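Local atomic coordinates of uncharacterized HTH-type transcriptional regulator YurK (Bacillus subtilis, PDB entry 2IKK), a protein that probably binds DNA as a GntR-family transcriptional regulator of uncharacterized role, here present as its C-terminal UTRA domain. Residues Pro57-Lys62 with Thr89-Gly94. Residues are numbered along the deposited sequence; the frame is centred on the assembly and turned at random.
Sequences PVVELK and TFIADG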
ATOM      1  N   PRO A  57     -19.212 -20.669  13.604  1.00 21.58           N
ATOM      2  CA  PRO A  57     -18.240 -21.556  12.926  1.00 21.26           C
ATOM      3  C   PRO A  57     -17.699 -20.935  11.658  1.00 21.80           C
ATOM      4  O   PRO A  57     -18.448 -20.548  10.747  1.00 20.20           O
ATOM      5  CB  PRO A  57     -19.055 -22.817  12.607  1.00 22.41           C
ATOM      6  CG  PRO A  57     -20.525 -22.258  12.419  1.00 21.17           C
ATOM      7  CD  PRO A  57     -20.553 -21.284  13.661  1.00 23.43           C
ATOM      8  N   VAL A  58     -16.371 -20.902  11.567  1.00 20.59           N
ATOM      9  CA  VAL A  58     -15.771 -20.436  10.340  1.00 20.39           C
ATOM     10  C   VAL A  58     -14.733 -21.414   9.855  1.00 21.39           C
ATOM     11  O   VAL A  58     -14.194 -22.156  10.670  1.00 23.60           O
ATOM     12  CB  VAL A  58     -15.137 -18.995  10.503  1.00 21.21           C
ATOM     13  CG1 VAL A  58     -16.199 -17.924  10.797  1.00 20.78           C
ATOM     14  CG2 VAL A  58     -14.054 -19.037  11.530  1.00 21.03           C
ATOM     15  N   VAL A  59     -14.507 -21.482   8.559  1.00 18.54           N
ATOM     16  CA  VAL A  59     -13.426 -22.318   8.070  1.00 22.99           C
ATOM     17  C   VAL A  59     -12.182 -21.411   8.018  1.00 22.35           C
ATOM     18  O   VAL A  59     -12.234 -20.363   7.381  1.00 22.99           O
ATOM     19  CB  VAL A  59     -13.741 -22.842   6.644  1.00 23.13           C
ATOM     20  CG1 VAL A  59     -12.573 -23.551   6.074  1.00 26.52           C
ATOM     21  CG2 VAL A  59     -14.948 -23.763   6.727  1.00 24.64           C
ATOM     22  N   GLU A  60     -11.095 -21.801   8.707  1.00 23.19           N
ATOM     23  CA  GLU A  60      -9.815 -21.028   8.678  1.00 22.17           C
ATOM     24  C   GLU A  60      -8.876 -21.665   7.686  1.00 24.36           C
ATOM     25  O   GLU A  60      -8.362 -22.751   7.934  1.00 25.89           O
ATOM     26  CB  GLU A  60      -9.220 -20.958  10.091  1.00 24.00           C
ATOM     27  CG  GLU A  60      -7.919 -20.103  10.149  1.00 25.88           C
ATOM     28  CD  GLU A  60      -7.482 -19.850  11.570  1.00 30.36           C
ATOM     29  OE1 GLU A  60      -6.940 -20.815  12.108  1.00 32.77           O
ATOM     30  OE2 GLU A  60      -7.768 -18.772  12.164  1.00 32.66           O
ATOM     31  N   LEU A  61      -8.744 -21.061   6.514  1.00 22.52           N
ATOM     32  CA  LEU A  61      -7.991 -21.651   5.473  1.00 22.90           C
ATOM     33  C   LEU A  61      -6.648 -20.943   5.494  1.00 21.62           C
ATOM     34  O   LEU A  61      -6.574 -19.726   5.332  1.00 22.06           O
ATOM     35  CB  LEU A  61      -8.688 -21.412   4.136  1.00 22.22           C
ATOM     36  CG  LEU A  61      -7.837 -21.639   2.882  1.00 24.22           C
ATOM     37  CD1 LEU A  61      -7.519 -23.100   2.807  1.00 23.32           C
ATOM     38  CD2 LEU A  61      -8.443 -21.173   1.569  1.00 25.21           C
ATOM     39  N   LYS A  62      -5.590 -21.726   5.633  1.00 23.08           N
ATOM     40  CA  LYS A  62      -4.190 -21.202   5.543  1.00 23.85           C
ATOM     41  C   LYS A  62      -3.475 -21.705   4.271  1.00 24.46           C
ATOM     42  O   LYS A  62      -3.463 -22.906   3.934  1.00 24.22           O
ATOM     43  CB  LYS A  62      -3.391 -21.562   6.793  1.00 22.28           C
ATOM     44  CG  LYS A  62      -4.029 -20.997   8.034  1.00 26.58           C
ATOM     45  CD  LYS A  62      -3.172 -21.281   9.280  1.00 27.40           C
ATOM     46  CE  LYS A  62      -3.659 -20.474  10.485  1.00 32.81           C
ATOM     47  NZ  LYS A  62      -3.022 -21.096  11.699  1.00 38.78           N
ATOM     48  N   THR A  89     -15.200 -28.784   2.448  1.00 29.07           N
ATOM     49  CA  THR A  89     -15.098 -30.055   1.733  1.00 29.88           C
ATOM     50  C   THR A  89     -14.549 -29.846   0.316  1.00 29.82           C
ATOM     51  O   THR A  89     -14.121 -30.821  -0.315  1.00 29.70           O
ATOM     52  CB  THR A  89     -16.458 -30.835   1.740  1.00 29.92           C
ATOM     53  OG1 THR A  89     -17.377 -30.150   0.875  1.00 31.49           O
ATOM     54  CG2 THR A  89     -17.051 -30.918   3.152  1.00 30.73           C
ATOM     55  N   PHE A  90     -14.547 -28.594  -0.175  1.00 26.64           N
ATOM     56  CA  PHE A  90     -13.999 -28.269  -1.490  1.00 25.66           C
ATOM     57  C   PHE A  90     -12.523 -27.885  -1.485  1.00 23.56           C
ATOM     58  O   PHE A  90     -11.951 -27.689  -2.560  1.00 24.30           O
ATOM     59  CB  PHE A  90     -14.840 -27.160  -2.178  1.00 23.50           C
ATOM     60  CG  PHE A  90     -16.298 -27.524  -2.306  1.00 27.91           C
ATOM     61  CD1 PHE A  90     -16.715 -28.541  -3.217  1.00 29.94           C
ATOM     62  CD2 PHE A  90     -17.242 -26.932  -1.485  1.00 29.96           C
ATOM     63  CE1 PHE A  90     -18.068 -28.924  -3.295  1.00 28.44           C
ATOM     64  CE2 PHE A  90     -18.614 -27.293  -1.555  1.00 32.04           C
ATOM     65  CZ  PHE A  90     -19.012 -28.339  -2.455  1.00 28.09           C
ATOM     66  N   ILE A  91     -11.931 -27.770  -0.290  1.00 25.16           N
ATOM     67  CA  ILE A  91     -10.584 -27.197  -0.159  1.00 24.36           C
ATOM     68  C   ILE A  91      -9.528 -28.265  -0.526  1.00 26.22           C
ATOM     69  O   ILE A  91      -9.498 -29.348   0.071  1.00 26.10           O
ATOM     70  CB  ILE A  91     -10.351 -26.641   1.252  1.00 24.77           C
ATOM     71  CG1 ILE A  91     -11.273 -25.461   1.449  1.00 20.04           C
ATOM     72  CG2 ILE A  91      -8.806 -26.327   1.433  1.00 23.14           C
ATOM     73  CD1 ILE A  91     -11.239 -24.949   2.858  1.00 22.62           C
ATOM     74  N   ALA A  92      -8.660 -27.918  -1.467  1.00 27.50           N
ATOM     75  CA  ALA A  92      -7.534 -28.795  -1.854  1.00 28.56           C
ATOM     76  C   ALA A  92      -6.480 -27.963  -2.527  1.00 28.35           C
ATOM     77  O   ALA A  92      -6.759 -26.899  -3.033  1.00 29.94           O
ATOM     78  CB  ALA A  92      -8.044 -29.868  -2.828  1.00 27.41           C
ATOM     79  N   ASP A  93      -5.243 -28.442  -2.596  1.00 31.31           N
ATOM     80  CA  ASP A  93      -4.256 -27.721  -3.432  1.00 32.39           C
ATOM     81  C   ASP A  93      -4.753 -27.451  -4.838  1.00 32.58           C
ATOM     82  O   ASP A  93      -5.325 -28.356  -5.477  1.00 33.90           O
ATOM     83  CB  ASP A  93      -2.906 -28.495  -3.498  1.00 34.08           C
ATOM     84  CG  ASP A  93      -2.157 -28.463  -2.180  1.00 39.64           C
ATOM     85  OD1 ASP A  93      -2.451 -27.611  -1.315  1.00 43.69           O
ATOM     86  OD2 ASP A  93      -1.270 -29.314  -1.971  1.00 48.03           O
ATOM     87  N   GLY A  94      -4.532 -26.227  -5.327  1.00 31.70           N
ATOM     88  CA  GLY A  94      -4.869 -25.869  -6.727  1.00 31.90           C
ATOM     89  C   GLY A  94      -6.303 -25.355  -6.895  1.00 31.55           C
ATOM     90  O   GLY A  94      -6.679 -24.858  -7.976  1.00 32.62           O
TER
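In this UTRA domain, the connection between strand 71-80 and helix 97-105 packs against the six-stranded antiparallel sheet, and Ile91 is the residue it sets down on Val59 and Leu61 of strand 57-66. These two strand residues, which flank Glu60 in sequence, point toward the loop, while the CB of Glu60 points away from it; Glu60 OE2 is hydrogen-bonded to His78 NE2 of the adjacent strand 71-80. The contact is purely apolar and small, burying 122 Å² in all. Ile91 uses both of its branches. With CG1 anti to the carbonyl carbon (chi1 -66°) and the chain extended beyond it, the delta methyl is carried out to Val59 and meets it tip to tip, Ile91 CD1 lying 3.8 Å from Val59 CG1. Leu61 approaches differently, running past Ile91 in the opposite direction. The backbones stay well apart, with Leu61 CA and Ile91 CA 8.3 Å from each other, and the contacts across the gap are made by side chains. Around this trio, Met97 of the following helix and His37 of strand 33-41 also touch Ile91, and Asp93 OD1 accepts a hydrogen bond from Val34 N, tying the loop to the neighbouring edge strand. One leucine methyl serves both isoleucine branches: Leu61 CD1 sits 3.7 Å from Ile91 CG2 and 4.2 Å from Ile91 CD1.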